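Local coordinates for thiosulfate reductase (Thermus thermophilus, PDB 2VPZ), which probably reduces polysulfide or thiosulfate as a molybdenum enzyme, carrying two molybdopterin guanine dinucleotides and a [4Fe-4S] cluster, at residues A[205-209]-A[328-332]. Residue numbers count along the deposited sequence, not the author numbering.
With MGD (2-amino-5,6-dimercapto-7-methyl-3,7,8a,9-tetrahydro-8-oxa-1,3,9,10-tetraaza-anthracen-4-one guanosine dinucleotide), chain I.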
loop_
_atom_site.group_PDB
_atom_site.type_symbol
_atom_site.label_atom_id
_atom_site.label_comp_id
_atom_site.label_asym_id
_atom_site.label_seq_id
_atom_site.Cartn_x
_atom_site.Cartn_y
_atom_site.Cartn_z
ATOM N N LEU A 205 1.183 9.850 -28.646
ATOM C CA LEU A 205 1.579 11.250 -28.476
ATOM C C LEU A 205 3.039 11.492 -28.848
ATOM O O LEU A 205 3.958 10.900 -28.257
ATOM C CB LEU A 205 1.352 11.732 -27.011
ATOM C CG LEU A 205 -0.075 11.553 -26.446
ATOM C CD1 LEU A 205 -0.141 12.020 -24.983
ATOM C CD2 LEU A 205 -1.089 12.319 -27.326
ATOM N N ILE A 206 3.258 12.330 -29.852
ATOM C CA ILE A 206 4.589 12.708 -30.259
ATOM C C ILE A 206 4.911 14.177 -29.800
ATOM O O ILE A 206 4.499 15.138 -30.452
ATOM C CB ILE A 206 4.794 12.493 -31.842
ATOM C CG1 ILE A 206 4.668 11.001 -32.184
ATOM C CG2 ILE A 206 6.164 13.071 -32.295
ATOM C CD1 ILE A 206 5.172 10.586 -33.578
ATOM N N GLY A 207 5.572 14.327 -28.647
ATOM C CA GLY A 207 5.968 15.607 -28.104
ATOM C C GLY A 207 4.890 16.491 -27.525
ATOM O O GLY A 207 5.031 17.599 -26.995
ATOM N N HIS A 208 3.705 15.948 -27.673
ATOM C CA HIS A 208 2.405 16.506 -27.251
ATOM C C HIS A 208 2.453 16.364 -25.684
ATOM O O HIS A 208 2.197 15.283 -25.170
ATOM C CB HIS A 208 1.337 15.542 -27.915
ATOM C CG HIS A 208 -0.028 16.121 -28.188
ATOM N ND1 HIS A 208 -0.661 17.050 -27.400
ATOM C CD2 HIS A 208 -0.934 15.781 -29.118
ATOM C CE1 HIS A 208 -1.887 17.257 -27.834
ATOM N NE2 HIS A 208 -2.078 16.491 -28.883
ATOM N N HIS A 209 2.775 17.392 -24.908
ATOM C CA HIS A 209 2.761 17.248 -23.450
ATOM C C HIS A 209 1.401 17.661 -22.806
ATOM O O HIS A 209 1.127 18.858 -22.656
ATOM C CB HIS A 209 3.969 18.018 -22.781
ATOM C CG HIS A 209 4.065 19.483 -23.063
ATOM N ND1 HIS A 209 4.902 20.320 -22.359
ATOM C CD2 HIS A 209 3.436 20.258 -23.939
ATOM C CE1 HIS A 209 4.765 21.555 -22.788
ATOM N NE2 HIS A 209 3.870 21.541 -23.755
ATOM N N LEU A 328 -2.936 8.934 -33.676
ATOM C CA LEU A 328 -1.735 9.699 -33.346
ATOM C C LEU A 328 -2.245 11.166 -33.392
ATOM O O LEU A 328 -2.124 11.808 -34.431
ATOM C CB LEU A 328 -0.597 9.546 -34.362
ATOM C CG LEU A 328 0.262 8.305 -34.373
ATOM C CD1 LEU A 328 -0.475 7.200 -35.063
ATOM C CD2 LEU A 328 1.542 8.577 -35.130
ATOM N N PRO A 329 -2.829 11.710 -32.294
ATOM C CA PRO A 329 -3.257 13.102 -32.513
ATOM C C PRO A 329 -2.096 14.051 -32.852
ATOM O O PRO A 329 -1.019 13.923 -32.248
ATOM C CB PRO A 329 -3.910 13.530 -31.189
ATOM C CG PRO A 329 -4.056 12.272 -30.381
ATOM C CD PRO A 329 -2.987 11.311 -30.893
ATOM N N PRO A 330 -2.278 14.997 -33.814
ATOM C CA PRO A 330 -1.185 15.933 -34.143
ATOM C C PRO A 330 -0.964 16.999 -33.016
ATOM O O PRO A 330 -1.929 17.623 -32.574
ATOM C CB PRO A 330 -1.634 16.610 -35.454
ATOM C CG PRO A 330 -2.918 15.926 -35.881
ATOM C CD PRO A 330 -3.466 15.234 -34.642
ATOM N N THR A 331 0.278 17.208 -32.575
ATOM C CA THR A 331 0.574 18.205 -31.531
ATOM C C THR A 331 0.299 19.656 -32.022
ATOM O O THR A 331 0.060 19.887 -33.205
ATOM C CB THR A 331 2.074 18.075 -30.981
ATOM O OG1 THR A 331 2.192 18.740 -29.729
ATOM C CG2 THR A 331 3.086 18.665 -31.973
ATOM N N ARG A 332 0.287 20.646 -31.133
ATOM C CA ARG A 332 0.021 22.005 -31.593
ATOM C C ARG A 332 1.314 22.743 -31.960
ATOM O O ARG A 332 1.431 23.321 -33.045
ATOM C CB ARG A 332 -0.787 22.782 -30.568
ATOM C CG ARG A 332 -1.438 24.076 -31.036
ATOM C CD ARG A 332 -2.236 24.658 -29.878
ATOM N NE ARG A 332 -3.049 25.831 -30.187
ATOM C CZ ARG A 332 -4.360 25.818 -30.383
ATOM N NH1 ARG A 332 -5.014 24.668 -30.302
ATOM N NH2 ARG A 332 -5.016 26.943 -30.638
HETATM P PB MGD I . 5.100 20.199 -28.012
HETATM O O1B MGD I . 6.162 21.090 -28.524
HETATM O O2B MGD I . 4.553 19.154 -28.844
HETATM O O3B MGD I . 4.083 21.347 -27.556
HETATM O O3A MGD I . 2.350 22.687 -26.260
HETATM P PA MGD I . 2.530 21.427 -27.191
HETATM O O1A MGD I . 1.662 21.732 -28.320
HETATM O O2A MGD I . 2.103 20.245 -26.459
HETATM O "O5'" MGD I . 5.573 19.506 -26.701
HETATM C "C5'" MGD I . 6.513 19.951 -25.719
HETATM C "C4'" MGD I . 7.241 18.642 -25.457
HETATM O "O4'" MGD I . 7.932 18.441 -26.679
HETATM C "C3'" MGD I . 8.343 18.620 -24.365
HETATM O "O3'" MGD I . 8.179 17.483 -23.479
HETATM C "C2'" MGD I . 9.677 18.454 -25.136
HETATM O "O2'" MGD I . 10.442 17.427 -24.518
HETATM C "C1'" MGD I . 9.212 17.833 -26.429
HETATM N N9 MGD I . 10.180 17.677 -27.550
HETATM C C8 MGD I . 11.235 18.501 -27.842
HETATM N N7 MGD I . 11.927 18.063 -28.932
HETATM C C5 MGD I . 11.318 16.919 -29.337
HETATM C C6 MGD I . 11.586 15.901 -30.374
HETATM O O6 MGD I . 12.518 16.120 -31.155
HETATM N N1 MGD I . 10.768 14.855 -30.485
HETATM C C2 MGD I . 9.739 14.648 -29.619
HETATM N N2 MGD I . 8.923 13.545 -29.769
HETATM N N3 MGD I . 9.431 15.537 -28.625
HETATM C C4 MGD I . 10.166 16.668 -28.436
HETATM C C10 MGD I . 2.286 24.057 -26.594
HETATM C C11 MGD I . 0.825 24.369 -26.626
HETATM O O11 MGD I . 0.327 24.297 -25.281
HETATM C C12 MGD I . 0.473 25.651 -27.424
HETATM S S12 MGD I . 1.031 25.898 -28.993
HETATM C C13 MGD I . -0.322 26.661 -26.916
HETATM S S13 MGD I . -0.771 27.985 -27.888
HETATM C C14 MGD I . -0.837 26.599 -25.501
HETATM N N15 MGD I . -0.178 27.424 -24.557
HETATM C C16 MGD I . -0.193 27.130 -23.217
HETATM C C17 MGD I . 0.437 27.970 -22.138
HETATM O O17 MGD I . 0.984 29.066 -22.446
HETATM N N18 MGD I . 0.331 27.580 -20.822
HETATM C C19 MGD I . -0.258 26.388 -20.548
HETATM N N19 MGD I . -0.261 26.011 -19.284
HETATM N N20 MGD I . -0.826 25.519 -21.450
HETATM C C21 MGD I . -0.842 25.892 -22.766
HETATM N N22 MGD I . -1.345 25.120 -23.716
HETATM C C23 MGD I . -0.888 25.148 -25.067
HETATM O O HOH W 1 2.383 15.395 -32.739
HETATM O O HOH W 2 -4.482 16.928 -30.353
#
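Two buried loops meet here at the C-terminal ends of neighbouring parallel strands, 202-206 and 326-327, and together they hold the diphosphate of an MGD cofactor. With no direct hydrogen bond between segments 205-209 and 328-332, water 1 bridges them, donating to Ile-206 O (3.1 Å) and accepting from Thr-331 N (2.8 Å). Next to this bridge the His-208 ring receives a CH-pi contact from Thr-331 CA, 4.0 Å from the ring centroid, while its CD2 lies 3.6 Å from Pro-329 O. A second water bonds His-208 NE2 at 2.9 Å. Farther from the cofactor, Leu-205 CD2 lies 4.2 Å from Pro-329 CD. Ile-206 CD1 approaches Leu-328 CD2 at 4.4 Å, with Leu-261 of helix 257-270 packing on both, while Ile-206 CG2 lies 3.8 Å from MGD N2. As in Rossmann-like dinucleotide sites, the cofactor phosphates sit beyond the C-terminal edge of a parallel sheet, here of strand order 3-2-1-4. Positive phi suits Gly-207, where a CB would run into the guanine. Thr-331 OG1 donates to MGD O2B at 2.6 Å and His-209 NE2 to MGD O3A at 3.1 Å, so each loop grips the diphosphate. Arg-332 N adds a weak bond to MGD O1A (3.3 Å), while its guanidinium forms a salt bridge with Glu-193.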